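Local coordinates for Peptide/nickel transport system substrate-binding protein (Listeria monocytogenes serotype 1/2a, PDB 5KZT), which binds peptides as the substrate-binding component of an oligopeptide (Opp) system and probably hands them on for uptake across the membrane, at residues A[406-409]-A[410-413]; A[376-379]-A[380-383]. One frame throughout, in Å; residues are numbered along the deposited sequence.

Contact 1 of 2, residues A[406-409]-A[410-413]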
ATOM      1  N   PHE A 406      -0.764   1.127  13.697  1.00 17.54           N
ATOM      2  CA  PHE A 406      -0.999   1.354  12.296  1.00 16.71           C
ATOM      3  C   PHE A 406      -2.494   1.199  11.970  1.00 16.71           C
ATOM      4  O   PHE A 406      -3.096   2.066  11.336  1.00 15.65           O
ATOM      5  CB  PHE A 406      -0.151   0.334  11.524  1.00 16.62           C
ATOM      6  CG  PHE A 406      -0.251   0.417  10.039  1.00 15.78           C
ATOM      7  CD1 PHE A 406      -0.288   1.639   9.369  1.00 15.23           C
ATOM      8  CD2 PHE A 406      -0.223  -0.748   9.292  1.00 15.93           C
ATOM      9  CE1 PHE A 406      -0.352   1.691   7.991  1.00 14.67           C
ATOM     10  CE2 PHE A 406      -0.260  -0.709   7.918  1.00 15.37           C
ATOM     11  CZ  PHE A 406      -0.326   0.518   7.261  1.00 14.83           C
ATOM     12  N   LYS A 407      -3.091   0.104  12.437  1.00 17.41           N
ATOM     13  CA  LYS A 407      -4.527  -0.127  12.183  1.00 17.93           C
ATOM     14  C   LYS A 407      -5.465   0.968  12.721  1.00 17.76           C
ATOM     15  O   LYS A 407      -6.464   1.285  12.073  1.00 17.18           O
ATOM     16  CB  LYS A 407      -4.971  -1.518  12.625  1.00 19.20           C
ATOM     17  CG  LYS A 407      -5.024  -1.776  14.104  1.00 20.72           C
ATOM     18  CD  LYS A 407      -5.461  -3.229  14.324  1.00 22.04           C
ATOM     19  CE  LYS A 407      -5.326  -3.646  15.762  1.00 23.49           C
ATOM     20  NZ  LYS A 407      -5.349  -5.125  15.943  1.00 24.60           N
ATOM     21  N   VAL A 408      -5.099   1.586  13.842  1.00 17.88           N
ATOM     22  CA  VAL A 408      -5.873   2.682  14.429  1.00 18.40           C
ATOM     23  C   VAL A 408      -5.689   3.936  13.566  1.00 17.59           C
ATOM     24  O   VAL A 408      -6.654   4.657  13.283  1.00 17.10           O
ATOM     25  CB  VAL A 408      -5.479   2.926  15.921  1.00 19.40           C
ATOM     26  CG1 VAL A 408      -6.203   4.145  16.508  1.00 19.92           C
ATOM     27  CG2 VAL A 408      -5.790   1.699  16.766  1.00 20.54           C
ATOM     28  N   ARG A 409      -4.455   4.203  13.121  1.00 17.27           N
ATOM     29  CA  ARG A 409      -4.233   5.344  12.229  1.00 16.98           C
ATOM     30  C   ARG A 409      -5.099   5.225  10.974  1.00 16.32           C
ATOM     31  O   ARG A 409      -5.706   6.202  10.506  1.00 15.29           O
ATOM     32  CB  ARG A 409      -2.753   5.480  11.830  1.00 17.05           C
ATOM     33  CG  ARG A 409      -2.558   6.532  10.760  1.00 16.77           C
ATOM     34  CD  ARG A 409      -1.126   6.975  10.625  1.00 17.11           C
ATOM     35  NE  ARG A 409      -0.218   5.935  10.140  1.00 17.36           N
ATOM     36  CZ  ARG A 409      -0.047   5.582   8.865  1.00 16.80           C
ATOM     37  NH1 ARG A 409      -0.766   6.114   7.889  1.00 16.41           N
ATOM     38  NH2 ARG A 409       0.876   4.666   8.570  1.00 17.19           N
ATOM     39  N   LEU A 410      -5.144   4.019  10.427  1.00 16.62           N
ATOM     40  CA  LEU A 410      -5.900   3.784   9.197  1.00 16.77           C
ATOM     41  C   LEU A 410      -7.392   3.942   9.452  1.00 17.60           C
ATOM     42  O   LEU A 410      -8.076   4.581   8.666  1.00 17.32           O
ATOM     43  CB  LEU A 410      -5.579   2.409   8.632  1.00 16.78           C
ATOM     44  CG  LEU A 410      -4.151   2.219   8.121  1.00 16.75           C
ATOM     45  CD1 LEU A 410      -4.070   0.848   7.481  1.00 17.06           C
ATOM     46  CD2 LEU A 410      -3.742   3.281   7.134  1.00 16.20           C
ATOM     47  N   GLN A 411      -7.882   3.415  10.567  1.00 19.29           N
ATOM     48  CA  GLN A 411      -9.303   3.592  10.944  1.00 20.88           C
ATOM     49  C   GLN A 411      -9.668   5.055  11.102  1.00 20.40           C
ATOM     50  O   GLN A 411     -10.720   5.491  10.619  1.00 19.87           O
ATOM     51  CB  GLN A 411      -9.641   2.866  12.244  1.00 23.44           C
ATOM     52  CG  GLN A 411      -9.675   1.359  12.101  1.00 25.47           C
ATOM     53  CD  GLN A 411      -9.846   0.600  13.429  1.00 28.81           C
ATOM     54  OE1 GLN A 411      -9.372   1.014  14.514  1.00 31.34           O
ATOM     55  NE2 GLN A 411     -10.541  -0.520  13.347  1.00 30.61           N
ATOM     56  N   ASN A 412      -8.821   5.792  11.816  1.00 20.29           N
ATOM     57  CA  ASN A 412      -9.051   7.229  12.020  1.00 20.72           C
ATOM     58  C   ASN A 412      -8.975   7.977  10.684  1.00 20.22           C
ATOM     59  O   ASN A 412      -9.699   8.948  10.470  1.00 19.89           O
ATOM     60  CB  ASN A 412      -8.046   7.833  13.008  1.00 20.96           C
ATOM     61  CG  ASN A 412      -8.168   7.264  14.401  1.00 22.07           C
ATOM     62  OD1 ASN A 412      -9.099   6.512  14.700  1.00 22.62           O
ATOM     63  ND2 ASN A 412      -7.196   7.584  15.257  1.00 22.37           N
ATOM     64  N   ASP A 413      -8.092   7.522   9.789  1.00 20.44           N
ATOM     65  CA  ASP A 413      -7.999   8.087   8.439  1.00 20.66           C
ATOM     66  C   ASP A 413      -9.325   7.902   7.696  1.00 20.74           C
ATOM     67  O   ASP A 413      -9.918   8.892   7.234  1.00 20.45           O
ATOM     68  CB  ASP A 413      -6.830   7.464   7.662  1.00 20.78           C
ATOM     69  CG  ASP A 413      -6.658   8.066   6.288  1.00 21.85           C
ATOM     70  OD1 ASP A 413      -6.274   9.262   6.218  1.00 21.72           O
ATOM     71  OD2 ASP A 413      -6.913   7.346   5.269  1.00 23.50           O
TER
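L410 packs against the ring of F406 one helical turn back, the main side-chain contact between 406-409 and 410-413. Its CD1 sits over one ring face, 3.7 Å above the plane and shifted toward the rim, a CH-pi contact 4.0 Å from CD1 to the centroid of the F406 ring. CG and CD2 of L410 reach the same side of the ring at CE1. F406 is put there by its first torsion (chi1 -180°), which sets CG opposite the backbone N and beside the carbonyl carbon.

The hydrogen bonds across the contact are the i to i+4 ladder of the helix: L410 N to F406 O (3.0 Å), Q411 N to K407 O, N412 N to V408 O and D413 N to R409 O (2.8 Å). On another side of the helix, V408 and N412 run side by side, with V408 CG1 3.8 Å from N412 ND2.

The charged ends find their partners outside the two segments. R409, bent at chi3, brings its CZ to the edge of the F406 ring, in plane, while NE makes a salt bridge to D374 and NH2 a hydrogen bond to the backbone of the bound peptide. D413 pairs through OD1 with K276. F406 and L410 also pack on the peptide, so this short alpha-helix, directly after strand 397-404, forms part of the wall of the peptide-binding site.

Contact 2 of 2, residues A[376-379]-A[380-383]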
ATOM      1  N   THR A 376       5.739   2.983  16.507  1.00 23.69           N
ATOM      2  CA  THR A 376       7.087   2.412  16.573  1.00 24.73           C
ATOM      3  C   THR A 376       8.025   3.453  17.193  1.00 25.43           C
ATOM      4  O   THR A 376       7.703   4.656  17.259  1.00 24.49           O
ATOM      5  CB  THR A 376       7.606   2.000  15.184  1.00 24.41           C
ATOM      6  OG1 THR A 376       7.638   3.139  14.317  1.00 23.11           O
ATOM      7  CG2 THR A 376       6.714   0.930  14.576  1.00 24.43           C
ATOM      8  N   GLU A 377       9.179   2.991  17.663  1.00 27.17           N
ATOM      9  CA  GLU A 377      10.215   3.896  18.172  1.00 28.43           C
ATOM     10  C   GLU A 377      10.566   4.951  17.138  1.00 27.49           C
ATOM     11  O   GLU A 377      10.700   6.140  17.462  1.00 26.79           O
ATOM     12  CB  GLU A 377      11.481   3.120  18.552  1.00 30.96           C
ATOM     13  CG  GLU A 377      12.611   3.988  19.102  1.00 32.89           C
ATOM     14  CD  GLU A 377      13.762   3.163  19.643  1.00 36.00           C
ATOM     15  OE1 GLU A 377      14.207   2.209  18.973  1.00 37.20           O
ATOM     16  OE2 GLU A 377      14.229   3.462  20.759  1.00 39.29           O
ATOM     17  N   ASN A 378      10.720   4.528  15.888  1.00 27.26           N
ATOM     18  CA  ASN A 378      11.130   5.476  14.848  1.00 27.49           C
ATOM     19  C   ASN A 378      10.021   6.441  14.459  1.00 25.82           C
ATOM     20  O   ASN A 378      10.300   7.574  14.100  1.00 25.23           O
ATOM     21  CB  ASN A 378      11.684   4.777  13.598  1.00 28.47           C
ATOM     22  CG  ASN A 378      12.555   5.709  12.758  1.00 29.34           C
ATOM     23  OD1 ASN A 378      13.603   6.177  13.219  1.00 30.62           O
ATOM     24  ND2 ASN A 378      12.127   5.987  11.531  1.00 28.83           N
ATOM     25  N   ALA A 379       8.770   5.997  14.519  1.00 24.57           N
ATOM     26  CA  ALA A 379       7.644   6.901  14.245  1.00 23.65           C
ATOM     27  C   ALA A 379       7.562   8.002  15.314  1.00 23.42           C
ATOM     28  O   ALA A 379       7.287   9.141  14.986  1.00 22.84           O
ATOM     29  CB  ALA A 379       6.337   6.129  14.177  1.00 23.18           C
ATOM     30  N   ARG A 380       7.819   7.643  16.567  1.00 24.46           N
ATOM     31  CA  ARG A 380       7.895   8.603  17.679  1.00 26.21           C
ATOM     32  C   ARG A 380       9.053   9.627  17.506  1.00 25.59           C
ATOM     33  O   ARG A 380       8.884  10.808  17.744  1.00 25.14           O
ATOM     34  CB  ARG A 380       8.005   7.827  18.994  1.00 29.42           C
ATOM     35  CG  ARG A 380       8.192   8.640  20.269  1.00 33.01           C
ATOM     36  CD  ARG A 380       8.233   7.690  21.455  1.00 36.72           C
ATOM     37  NE  ARG A 380       8.743   8.312  22.685  1.00 40.74           N
ATOM     38  CZ  ARG A 380       8.832   7.698  23.870  1.00 44.09           C
ATOM     39  NH1 ARG A 380       8.457   6.424  24.012  1.00 45.38           N
ATOM     40  NH2 ARG A 380       9.303   8.360  24.932  1.00 46.81           N
ATOM     41  N   LYS A 381      10.226   9.159  17.091  1.00 25.36           N
ATOM     42  CA  LYS A 381      11.325  10.041  16.692  1.00 25.88           C
ATOM     43  C   LYS A 381      10.924  10.997  15.545  1.00 24.61           C
ATOM     44  O   LYS A 381      11.234  12.203  15.567  1.00 24.00           O
ATOM     45  CB  LYS A 381      12.525   9.198  16.262  1.00 27.27           C
ATOM     46  CG  LYS A 381      13.793   9.990  16.047  1.00 29.24           C
ATOM     47  CD  LYS A 381      14.887   9.108  15.484  1.00 30.91           C
ATOM     48  CE  LYS A 381      16.130   9.922  15.214  1.00 33.11           C
ATOM     49  NZ  LYS A 381      16.717  10.475  16.464  1.00 35.11           N
ATOM     50  N   SER A 382      10.243  10.439  14.548  1.00 23.34           N
ATOM     51  CA  SER A 382       9.758  11.192  13.410  1.00 22.62           C
ATOM     52  C   SER A 382       8.829  12.312  13.846  1.00 22.35           C
ATOM     53  O   SER A 382       9.026  13.464  13.473  1.00 22.33           O
ATOM     54  CB  SER A 382       9.033  10.271  12.428  1.00 21.99           C
ATOM     55  OG  SER A 382       8.260  11.003  11.511  1.00 21.26           O
ATOM     56  N   SER A 383       7.828  11.954  14.636  1.00 22.51           N
ATOM     57  CA  SER A 383       6.849  12.918  15.148  1.00 22.87           C
ATOM     58  C   SER A 383       7.467  14.032  15.996  1.00 24.01           C
ATOM     59  O   SER A 383       7.085  15.206  15.860  1.00 23.86           O
ATOM     60  CB  SER A 383       5.786  12.186  15.947  1.00 23.23           C
ATOM     61  OG  SER A 383       4.983  11.412  15.062  1.00 23.19           O
TER
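A chi1 of -70° at S383 sets OG beside its own backbone N and opposite the carbonyl carbon, which brings OG to 3.2 Å from A379 O, one turn back. That hydroxyl also bonds to N403 ND2, while S382 OG bonds to Y306 OH. At the start of the helix, a chi1 of 59° at T376 turns OG1 back over the first turn, where it accepts a hydrogen bond from A379 N (3.1 Å, N-H...O angle 150°). T376 is the N-cap residue, and this is its capping bond.

Across the segments the backbone carries the contact. R380 N bonds to T376 O at 3.1 Å, so T376 caps with its side chain and also opens the ladder with its carbonyl. K381 N to E377 O, S382 N to N378 O (2.9 Å) and S383 N to A379 O continue the ladder. A379 and S383 rest on strand 367-374, and N378 and S382 on helix 303-311.

The bound peptide lies close to this helix start: A379 and S382 pack against a basic side chain of it, and T376 OG1 shares a weak hydrogen bond with its backbone. The threonine hydroxyl thus links the helix cap to the ligand, though its hold on the peptide is slight.

Overall arrangement
Contact 2 opens the helix of the beta-alpha-beta unit formed by strand 367-374, helix 377-393 and strand 397-404, and contact 1 follows in the helix that comes straight after that second strand. Their centres are about 16 Å apart and their nearest atoms about 7 Å, so they do not touch. What relates them is the sheet and the ligand: R409 of 406-413 and A379 of 376-383 both reach D374, at the end of strand 367-374, and both contacts meet the same bound peptide. Two successive helices of the chain thus contribute to one peptide-binding site, each from its first turns.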